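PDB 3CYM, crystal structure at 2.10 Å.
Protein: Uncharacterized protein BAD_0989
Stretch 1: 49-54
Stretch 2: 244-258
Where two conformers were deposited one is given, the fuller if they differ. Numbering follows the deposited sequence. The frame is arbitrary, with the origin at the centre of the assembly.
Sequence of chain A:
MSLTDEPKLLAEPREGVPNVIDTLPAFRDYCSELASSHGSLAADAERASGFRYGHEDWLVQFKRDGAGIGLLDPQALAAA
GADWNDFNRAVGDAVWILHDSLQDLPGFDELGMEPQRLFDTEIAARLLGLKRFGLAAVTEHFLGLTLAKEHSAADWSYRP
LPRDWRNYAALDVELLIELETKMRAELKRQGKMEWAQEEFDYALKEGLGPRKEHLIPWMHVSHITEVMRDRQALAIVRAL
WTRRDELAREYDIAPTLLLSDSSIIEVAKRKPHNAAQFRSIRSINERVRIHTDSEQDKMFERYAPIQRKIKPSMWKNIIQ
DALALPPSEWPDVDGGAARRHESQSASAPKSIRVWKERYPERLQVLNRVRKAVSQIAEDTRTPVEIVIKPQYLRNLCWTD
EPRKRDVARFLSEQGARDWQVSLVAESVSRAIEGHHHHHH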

# COMPACT_ATOMS: atom_id res chain seq x y z
N SER A 49 -5.15 6.52 7.39
CA SER A 49 -4.04 5.72 7.92
C SER A 49 -3.32 6.47 9.03
O SER A 49 -3.12 7.68 8.93
CB SER A 49 -3.05 5.37 6.81
OG SER A 49 -2.44 6.54 6.29
N GLY A 50 -2.93 5.75 10.08
CA GLY A 50 -2.32 6.38 11.24
C GLY A 50 -3.37 6.82 12.25
O GLY A 50 -3.06 6.97 13.43
N PHE A 51 -4.61 7.00 11.78
CA PHE A 51 -5.72 7.46 12.62
C PHE A 51 -6.76 6.37 12.89
O PHE A 51 -6.95 5.95 14.04
CB PHE A 51 -6.39 8.68 12.01
CG PHE A 51 -5.49 9.88 11.89
CD1 PHE A 51 -5.39 10.79 12.93
CD2 PHE A 51 -4.76 10.09 10.72
CE1 PHE A 51 -4.55 11.90 12.83
CE2 PHE A 51 -3.92 11.20 10.60
CZ PHE A 51 -3.81 12.11 11.66
N ARG A 52 -7.44 5.93 11.84
CA ARG A 52 -8.43 4.85 11.93
C ARG A 52 -7.73 3.49 11.89
O ARG A 52 -6.51 3.43 11.76
CB ARG A 52 -9.47 4.96 10.81
CG ARG A 52 -10.39 6.18 10.92
CD ARG A 52 -11.04 6.27 12.28
NE ARG A 52 -11.76 7.51 12.48
CZ ARG A 52 -13.08 7.62 12.53
NH1 ARG A 52 -13.65 8.80 12.71
NH2 ARG A 52 -13.85 6.54 12.39
N TYR A 53 -8.52 2.41 11.98
CA TYR A 53 -7.97 1.06 12.09
C TYR A 53 -7.09 0.61 10.92
O TYR A 53 -5.87 0.46 11.08
CB TYR A 53 -9.08 0.03 12.34
CG TYR A 53 -8.58 -1.41 12.33
CD1 TYR A 53 -7.73 -1.88 13.33
CD2 TYR A 53 -8.94 -2.29 11.31
CE1 TYR A 53 -7.27 -3.19 13.33
CE2 TYR A 53 -8.48 -3.60 11.29
CZ TYR A 53 -7.65 -4.04 12.30
OH TYR A 53 -7.19 -5.34 12.30
N GLY A 54 -7.70 0.41 9.76
CA GLY A 54 -6.98 -0.18 8.63
C GLY A 54 -6.94 0.71 7.41
O GLY A 54 -6.56 1.88 7.50
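Stretch 2, residues 244-258: RDELAREYDIAPTLL

Stretch 1 is an irregular, folded-back loop with neither helix nor strand, and stretch 2 brings a helix end and the turn after it against it. The helix, begun earlier in the chain, includes 244-250; Tyr251 N still bonds to Leu247 O at 3.0 Å, and Ile253 N to Ala248 O at 2.9 Å. Asp252 then leaves helical geometry with a positive phi (55/65), and Ile253 is extended (-151/147). A weakly bonded helix follows at about 255-258. The nearest CA atoms across the stretches are those of Arg52 and Ile253, 4.0 Å apart. The chains cross obliquely: by CA vectors, Asp252 to Ala254 runs neither parallel nor antiparallel to Phe51 to Tyr53.

Here Ala254 N donates a hydrogen bond to Phe51 O (2.8 Å, 163° at the hydrogen). Arg52 O is also near Ala254 N, at 3.2 Å, but its angle is too poor for a bond. Two CA-H...O contacts support the pairing: Ile253 CA to Phe51 O at 3.5 Å and Tyr53 CA to Ile253 O at 3.4 Å.

Asp252 uses both carboxylate oxygens. OD2 forms a salt bridge with Arg52 NH2 at 3.0 Å, near the guanidinium plane, while OD1 accepts a weak but nearly linear hydrogen bond from Tyr53 N (3.4 Å, 172°).

Tyr53 has the largest covered area, 166 Å². With chi1 at 175° (t), the ring lies across the helix, where Tyr53 CD1 reaches Ala248 CB at 3.7 Å. Arg249 CB stands 3.8 Å from the ring centroid, only 10° off the normal, which identifies a CH-pi contact. Tyr53 OH donates to Asp245 OD1 at 2.9 Å. Arg249 NH1 is equally near that hydroxyl, yet OH lies over the guanidinium face and no bond results; NH1 instead forms a salt bridge with Asp245 OD2 at 3.1 Å, its hydrogen bond weak at 129°.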

# COMPACT_ATOMS: atom_id res chain seq x y z
N ARG A 244 -4.92 -6.02 21.31
CA ARG A 244 -4.83 -4.67 20.77
C ARG A 244 -5.45 -4.58 19.37
O ARG A 244 -6.09 -3.59 19.04
CB ARG A 244 -3.37 -4.20 20.74
CG ARG A 244 -3.14 -2.76 20.31
CD ARG A 244 -1.66 -2.45 20.18
NE ARG A 244 -1.04 -3.05 19.00
CZ ARG A 244 0.18 -2.74 18.57
NH1 ARG A 244 0.67 -3.34 17.49
NH2 ARG A 244 0.92 -1.84 19.21
N ASP A 245 -5.27 -5.62 18.56
CA ASP A 245 -5.82 -5.65 17.20
C ASP A 245 -7.34 -5.79 17.18
O ASP A 245 -8.01 -5.17 16.35
CB ASP A 245 -5.17 -6.78 16.38
CG ASP A 245 -5.55 -6.73 14.92
OD1 ASP A 245 -5.05 -5.84 14.19
OD2 ASP A 245 -6.33 -7.60 14.49
N GLU A 246 -7.88 -6.61 18.08
CA GLU A 246 -9.33 -6.78 18.24
C GLU A 246 -10.00 -5.47 18.61
O GLU A 246 -10.97 -5.05 17.96
CB GLU A 246 -9.63 -7.81 19.32
CG GLU A 246 -9.24 -9.23 18.97
CD GLU A 246 -9.40 -10.19 20.13
OE1 GLU A 246 -9.97 -9.78 21.17
OE2 GLU A 246 -8.96 -11.35 19.99
N LEU A 247 -9.47 -4.83 19.64
CA LEU A 247 -9.99 -3.57 20.18
C LEU A 247 -9.80 -2.40 19.24
O LEU A 247 -10.61 -1.48 19.22
CB LEU A 247 -9.35 -3.27 21.53
CG LEU A 247 -9.77 -4.20 22.68
CD1 LEU A 247 -8.85 -4.11 23.87
CD2 LEU A 247 -11.21 -3.92 23.10
N ALA A 248 -8.74 -2.43 18.45
CA ALA A 248 -8.49 -1.39 17.45
C ALA A 248 -9.49 -1.46 16.31
O ALA A 248 -9.91 -0.42 15.78
CB ALA A 248 -7.08 -1.49 16.93
N ARG A 249 -9.87 -2.68 15.94
CA ARG A 249 -10.86 -2.92 14.88
C ARG A 249 -12.27 -2.59 15.37
O ARG A 249 -13.06 -1.98 14.65
CB ARG A 249 -10.79 -4.38 14.42
CG ARG A 249 -11.72 -4.72 13.25
CD ARG A 249 -11.80 -6.22 12.98
NE ARG A 249 -10.58 -6.75 12.37
CZ ARG A 249 -9.63 -7.42 13.01
NH1 ARG A 249 -8.56 -7.86 12.35
NH2 ARG A 249 -9.73 -7.66 14.31
N GLU A 250 -12.56 -3.00 16.61
CA GLU A 250 -13.86 -2.78 17.24
C GLU A 250 -14.13 -1.29 17.43
O GLU A 250 -15.24 -0.82 17.17
CB GLU A 250 -13.91 -3.51 18.58
CG GLU A 250 -15.13 -3.22 19.43
CD GLU A 250 -15.07 -3.87 20.80
OE1 GLU A 250 -14.01 -4.44 21.15
OE2 GLU A 250 -16.09 -3.82 21.52
N TYR A 251 -13.10 -0.56 17.87
CA TYR A 251 -13.23 0.87 18.15
C TYR A 251 -12.79 1.78 17.00
O TYR A 251 -12.84 3.01 17.13
CB TYR A 251 -12.48 1.23 19.43
CG TYR A 251 -13.22 0.79 20.67
CD1 TYR A 251 -14.19 1.60 21.24
CD2 TYR A 251 -12.96 -0.44 21.25
CE1 TYR A 251 -14.87 1.20 22.37
CE2 TYR A 251 -13.65 -0.85 22.39
CZ TYR A 251 -14.60 -0.02 22.94
OH TYR A 251 -15.29 -0.41 24.06
N ASP A 252 -12.37 1.17 15.89
CA ASP A 252 -12.00 1.85 14.64
C ASP A 252 -10.91 2.92 14.86
O ASP A 252 -11.14 4.11 14.68
CB ASP A 252 -13.24 2.42 13.94
CG ASP A 252 -12.97 2.86 12.52
OD1 ASP A 252 -11.91 2.49 11.96
OD2 ASP A 252 -13.83 3.57 11.96
N ILE A 253 -9.74 2.46 15.27
CA ILE A 253 -8.63 3.34 15.62
C ILE A 253 -7.32 2.60 15.33
O ILE A 253 -7.26 1.38 15.44
CB ILE A 253 -8.74 3.82 17.12
CG1 ILE A 253 -7.67 4.87 17.47
CG2 ILE A 253 -8.79 2.63 18.08
CD1 ILE A 253 -7.79 5.44 18.86
N ALA A 254 -6.29 3.35 14.92
CA ALA A 254 -4.95 2.79 14.69
C ALA A 254 -4.46 2.09 15.95
O ALA A 254 -4.44 2.70 17.02
CB ALA A 254 -3.99 3.88 14.28
N PRO A 255 -4.08 0.80 15.84
CA PRO A 255 -3.67 -0.05 16.97
C PRO A 255 -2.65 0.59 17.92
O PRO A 255 -2.78 0.45 19.13
CB PRO A 255 -3.07 -1.27 16.29
CG PRO A 255 -3.78 -1.35 14.99
CD PRO A 255 -4.07 0.05 14.57
N THR A 256 -1.68 1.31 17.37
CA THR A 256 -0.61 1.92 18.17
C THR A 256 -1.04 3.17 18.93
O THR A 256 -0.26 3.74 19.71
CB THR A 256 0.62 2.23 17.32
OG1 THR A 256 0.21 2.93 16.15
CG2 THR A 256 1.34 0.94 16.92
N LEU A 257 -2.28 3.62 18.70
CA LEU A 257 -2.88 4.67 19.51
C LEU A 257 -3.44 4.09 20.81
O LEU A 257 -3.55 4.79 21.82
CB LEU A 257 -3.95 5.44 18.72
CG LEU A 257 -3.44 6.47 17.71
CD1 LEU A 257 -4.52 6.88 16.73
CD2 LEU A 257 -2.89 7.69 18.43
N LEU A 258 -3.78 2.80 20.78
CA LEU A 258 -4.33 2.12 21.95
C LEU A 258 -3.23 1.65 22.90
O LEU A 258 -3.39 1.67 24.12
CB LEU A 258 -5.18 0.94 21.52
CG LEU A 258 -6.47 1.29 20.79
CD1 LEU A 258 -7.35 0.05 20.70
CD2 LEU A 258 -7.23 2.44 21.49